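Local structure of Glyoxalase/bleomycin resistance protein/dioxygenase (Catenulispora acidiphila, 4G6X) at residues I27-E41 and G74-V87. The protein belongs to the vicinal oxygen chelate (glyoxalase/bleomycin resistance/dioxygenase) superfamily and may act as a dioxygenase, although its substrate is not established. Sequence-based numbering, arbitrary orientation.
Sequences IHLTNVFVDDQAKAE and GTQLLLEPSSHAAV
Gln-37 NE2 donates to two backbone carbonyls: Leu-79 O, 2.8 Å away in a nearly straight bond (166°), and Arg-62 O on the adjoining strand. A glutamine suits this place because its extended chain reaches from the first turn of the helix to the strand ends while keeping a neutral two-hydrogen donor. Leu-79 O lies almost in the amide plane, and the Pro-81 ring crosses the amide at a slant, its CD 3.7 Å from NE2.

Beyond this link, strands 29-34 and 76-81 run parallel. The donors come in turn from the two strands, from Gln-76 N to His-28 O at one end to Val-34 N to Glu-80 O (2.8 Å) at the other. Water 1 donates to both His-28 O and Gly-74 O beside the Gln-76 N bond.

On the face carrying Asn-31, Phe-33 and Glu-80, glutamate supplies both an aliphatic stem and an acceptor: chi1 of 72° and an extended chain run it beside the Phe-33 ring, CD 3.4 Å from CE1 and the carboxylate turned 32° from the ring plane, where OE2 takes a weak, bent bond from Asn-31 ND2 at 3.0 Å. Val-87, branched and compact, lays CG2 over one face of the ring, 4.2 Å from its centroid, a CH-pi contact, while Pro-81 O meets the ring edge.

The other face, with Val-32, Leu-77 and Leu-79, is largely apolar: Val-32 CG2 touches Leu-77 CD1, and Leu-79 CD1 reaches Ala-40 CB, whose small methyl lets the helix come close. Thr-30 OG1 here pairs with Thr-30 OG1 of the second subunit. Tyr-44 of helix 37-46 packs on Val-32, Leu-77 and Leu-79. This is the beta-alpha-beta-beta-beta module of the superfamily, with 29-34 an outermost strand of its sheet within this chain and 76-81 between it and strand 61-67.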
# COMPACT_ATOMS: atom_id res chain seq x y z
N ILE A 27 5.68 -3.07 8.28
CA ILE A 27 5.10 -2.60 7.02
C ILE A 27 6.06 -2.87 5.86
O ILE A 27 6.81 -2.00 5.38
CB ILE A 27 4.74 -1.12 7.14
CG1 ILE A 27 3.92 -0.85 8.40
CG2 ILE A 27 4.03 -0.70 5.86
CD1 ILE A 27 3.61 0.60 8.70
N HIS A 28 6.04 -4.10 5.38
CA HIS A 28 7.04 -4.64 4.48
C HIS A 28 6.56 -4.63 3.04
O HIS A 28 7.37 -4.82 2.11
CB HIS A 28 7.42 -6.06 4.90
CG HIS A 28 6.36 -7.09 4.54
ND1 HIS A 28 5.06 -6.99 4.98
CD2 HIS A 28 6.40 -8.19 3.70
CE1 HIS A 28 4.34 -8.02 4.50
NE2 HIS A 28 5.15 -8.76 3.71
N LEU A 29 5.25 -4.49 2.83
CA LEU A 29 4.69 -4.61 1.51
C LEU A 29 3.53 -3.64 1.20
O LEU A 29 2.65 -3.40 2.04
CB LEU A 29 4.16 -6.01 1.32
CG LEU A 29 3.65 -6.49 -0.02
CD1 LEU A 29 4.84 -6.65 -0.96
CD2 LEU A 29 2.91 -7.81 0.20
N THR A 30 3.54 -3.13 -0.01
CA THR A 30 2.41 -2.35 -0.53
C THR A 30 2.16 -2.83 -1.94
O THR A 30 2.91 -3.66 -2.45
CB THR A 30 2.65 -0.83 -0.45
OG1 THR A 30 1.42 -0.09 -0.71
CG2 THR A 30 3.72 -0.37 -1.41
N ASN A 31 1.03 -2.43 -2.52
CA ASN A 31 0.63 -2.99 -3.83
C ASN A 31 0.01 -1.97 -4.74
O ASN A 31 -0.61 -0.99 -4.27
CB ASN A 31 -0.33 -4.16 -3.67
CG ASN A 31 -1.64 -3.76 -3.03
OD1 ASN A 31 -1.65 -3.21 -1.91
ND2 ASN A 31 -2.74 -3.95 -3.73
N VAL A 32 0.21 -2.17 -6.03
CA VAL A 32 -0.60 -1.50 -7.04
C VAL A 32 -1.15 -2.60 -7.96
O VAL A 32 -0.47 -3.60 -8.28
CB VAL A 32 0.26 -0.49 -7.84
CG1 VAL A 32 -0.39 -0.06 -9.14
CG2 VAL A 32 0.52 0.73 -6.98
N PHE A 33 -2.42 -2.42 -8.40
CA PHE A 33 -3.03 -3.30 -9.34
C PHE A 33 -2.76 -2.84 -10.75
O PHE A 33 -3.15 -1.73 -11.11
CB PHE A 33 -4.55 -3.32 -9.10
CG PHE A 33 -4.97 -3.96 -7.77
CD1 PHE A 33 -5.02 -5.32 -7.62
CD2 PHE A 33 -5.39 -3.19 -6.73
CE1 PHE A 33 -5.40 -5.90 -6.42
CE2 PHE A 33 -5.76 -3.75 -5.49
CZ PHE A 33 -5.78 -5.11 -5.36
N VAL A 34 -2.09 -3.69 -11.51
CA VAL A 34 -1.67 -3.34 -12.89
C VAL A 34 -2.45 -4.18 -13.88
O VAL A 34 -2.76 -5.36 -13.66
CB VAL A 34 -0.16 -3.50 -13.09
CG1 VAL A 34 0.57 -2.63 -12.11
CG2 VAL A 34 0.30 -4.94 -12.91
N ASP A 35 -2.75 -3.59 -15.02
CA ASP A 35 -3.43 -4.33 -16.05
C ASP A 35 -2.61 -5.46 -16.70
O ASP A 35 -3.15 -6.54 -16.98
CB ASP A 35 -3.99 -3.38 -17.09
CG ASP A 35 -2.92 -2.64 -17.88
OD1 ASP A 35 -1.77 -2.51 -17.37
OD2 ASP A 35 -3.24 -2.15 -19.02
N ASP A 36 -1.29 -5.27 -16.87
CA ASP A 36 -0.43 -6.18 -17.61
C ASP A 36 0.90 -6.16 -16.87
O ASP A 36 1.55 -5.11 -16.80
CB ASP A 36 -0.28 -5.60 -19.02
CG ASP A 36 0.65 -6.38 -19.93
OD1 ASP A 36 0.28 -6.52 -21.12
OD2 ASP A 36 1.77 -6.79 -19.55
N GLN A 37 1.27 -7.28 -16.25
CA GLN A 37 2.53 -7.28 -15.45
C GLN A 37 3.79 -7.05 -16.24
O GLN A 37 4.73 -6.53 -15.64
CB GLN A 37 2.71 -8.54 -14.62
CG GLN A 37 1.62 -8.70 -13.60
CD GLN A 37 1.80 -9.98 -12.73
OE1 GLN A 37 1.66 -11.11 -13.23
NE2 GLN A 37 2.16 -9.80 -11.45
N ALA A 38 3.88 -7.51 -17.48
CA ALA A 38 5.05 -7.23 -18.30
C ALA A 38 5.19 -5.75 -18.59
O ALA A 38 6.29 -5.17 -18.52
CB ALA A 38 5.04 -8.07 -19.57
N LYS A 39 4.09 -5.10 -18.97
CA LYS A 39 4.12 -3.65 -19.12
C LYS A 39 4.55 -2.94 -17.82
O LYS A 39 5.39 -2.00 -17.81
CB LYS A 39 2.76 -3.10 -19.58
CG LYS A 39 2.69 -1.59 -19.71
CD LYS A 39 1.43 -1.05 -20.42
CE LYS A 39 0.17 -1.66 -19.77
NZ LYS A 39 -1.08 -1.07 -20.35
N ALA A 40 3.99 -3.41 -16.70
CA ALA A 40 4.29 -2.79 -15.41
C ALA A 40 5.77 -2.96 -15.05
O ALA A 40 6.39 -1.99 -14.57
CB ALA A 40 3.42 -3.42 -14.33
N GLU A 41 6.30 -4.16 -15.27
CA GLU A 41 7.74 -4.37 -14.99
C GLU A 41 8.58 -3.35 -15.77
O GLU A 41 9.48 -2.70 -15.21
CB GLU A 41 8.18 -5.77 -15.35
CG GLU A 41 9.65 -5.95 -14.95
CD GLU A 41 10.21 -7.32 -15.23
OE1 GLU A 41 9.48 -8.21 -15.68
OE2 GLU A 41 11.43 -7.48 -15.01
N GLY A 74 14.25 -2.82 1.96
CA GLY A 74 13.13 -2.19 2.65
C GLY A 74 11.80 -2.65 2.06
O GLY A 74 11.68 -3.77 1.59
N THR A 75 10.81 -1.77 2.12
CA THR A 75 9.46 -2.09 1.72
C THR A 75 9.45 -2.44 0.26
O THR A 75 10.19 -1.83 -0.51
CB THR A 75 8.55 -0.90 2.04
OG1 THR A 75 8.70 -0.60 3.46
CG2 THR A 75 7.12 -1.17 1.69
N GLN A 76 8.66 -3.45 -0.09
CA GLN A 76 8.52 -3.91 -1.46
C GLN A 76 7.15 -3.47 -2.02
O GLN A 76 6.22 -3.30 -1.26
CB GLN A 76 8.57 -5.43 -1.51
CG GLN A 76 9.95 -5.97 -1.25
CD GLN A 76 9.99 -7.49 -1.17
OE1 GLN A 76 9.31 -8.20 -1.93
NE2 GLN A 76 10.86 -8.00 -0.31
N LEU A 77 7.12 -3.18 -3.31
CA LEU A 77 5.89 -2.87 -4.04
C LEU A 77 5.55 -4.06 -4.93
O LEU A 77 6.28 -4.43 -5.88
CB LEU A 77 6.07 -1.60 -4.90
CG LEU A 77 5.03 -1.24 -5.97
CD1 LEU A 77 3.75 -0.83 -5.25
CD2 LEU A 77 5.58 -0.14 -6.89
N LEU A 78 4.34 -4.60 -4.73
CA LEU A 78 3.84 -5.73 -5.48
C LEU A 78 3.05 -5.17 -6.66
O LEU A 78 2.22 -4.30 -6.45
CB LEU A 78 2.85 -6.54 -4.60
CG LEU A 78 2.17 -7.75 -5.24
CD1 LEU A 78 3.18 -8.86 -5.50
CD2 LEU A 78 1.03 -8.20 -4.32
N LEU A 79 3.41 -5.62 -7.86
CA LEU A 79 2.76 -5.22 -9.10
C LEU A 79 1.79 -6.32 -9.45
O LEU A 79 2.16 -7.30 -10.09
CB LEU A 79 3.80 -4.95 -10.17
CG LEU A 79 4.86 -3.90 -9.81
CD1 LEU A 79 5.89 -3.84 -10.93
CD2 LEU A 79 4.24 -2.55 -9.49
N GLU A 80 0.57 -6.23 -8.92
CA GLU A 80 -0.30 -7.41 -9.01
C GLU A 80 -1.39 -7.32 -10.04
O GLU A 80 -1.80 -6.21 -10.39
CB GLU A 80 -0.86 -7.83 -7.66
CG GLU A 80 -1.86 -6.95 -7.11
CD GLU A 80 -2.44 -7.43 -5.76
OE1 GLU A 80 -3.13 -8.47 -5.61
OE2 GLU A 80 -2.23 -6.66 -4.82
N PRO A 81 -1.81 -8.48 -10.57
CA PRO A 81 -2.81 -8.48 -11.64
C PRO A 81 -4.13 -7.88 -11.21
O PRO A 81 -4.50 -7.87 -10.03
CB PRO A 81 -2.98 -9.96 -12.01
CG PRO A 81 -1.78 -10.64 -11.47
CD PRO A 81 -1.34 -9.85 -10.27
N SER A 82 -4.87 -7.38 -12.20
CA SER A 82 -6.19 -6.73 -11.99
C SER A 82 -7.32 -7.63 -12.45
O SER A 82 -8.33 -7.10 -12.89
CB SER A 82 -6.24 -5.39 -12.75
OG SER A 82 -5.18 -4.51 -12.28
N SER A 83 -7.19 -8.94 -12.34
CA SER A 83 -8.16 -9.85 -12.95
C SER A 83 -9.38 -10.05 -12.09
O SER A 83 -10.44 -10.39 -12.65
CB SER A 83 -7.54 -11.21 -13.25
OG SER A 83 -6.80 -11.60 -12.13
N HIS A 84 -9.32 -9.79 -10.79
CA HIS A 84 -10.51 -9.85 -9.95
C HIS A 84 -11.55 -8.88 -10.42
O HIS A 84 -11.23 -7.75 -10.69
CB HIS A 84 -10.20 -9.61 -8.50
CG HIS A 84 -11.37 -9.81 -7.58
ND1 HIS A 84 -12.32 -8.90 -7.44
CD2 HIS A 84 -11.73 -10.86 -6.79
CE1 HIS A 84 -13.23 -9.35 -6.59
NE2 HIS A 84 -12.88 -10.54 -6.20
N ALA A 85 -12.80 -9.30 -10.51
CA ALA A 85 -13.87 -8.48 -11.13
C ALA A 85 -14.08 -7.09 -10.53
O ALA A 85 -14.44 -6.15 -11.24
CB ALA A 85 -15.21 -9.27 -11.11
N ALA A 86 -13.77 -6.91 -9.25
CA ALA A 86 -13.96 -5.62 -8.60
C ALA A 86 -12.83 -4.60 -8.79
O ALA A 86 -13.02 -3.42 -8.55
CB ALA A 86 -14.20 -5.84 -7.12
N VAL A 87 -11.70 -5.08 -9.27
CA VAL A 87 -10.49 -4.25 -9.36
C VAL A 87 -10.57 -3.16 -10.42
O VAL A 87 -10.41 -1.99 -10.11
CB VAL A 87 -9.23 -5.12 -9.49
CG1 VAL A 87 -8.02 -4.23 -9.74
CG2 VAL A 87 -8.98 -5.88 -8.19
O HOH W 1 9.91 -5.93 2.44
O HOH W 2 -4.58 -7.99 -14.92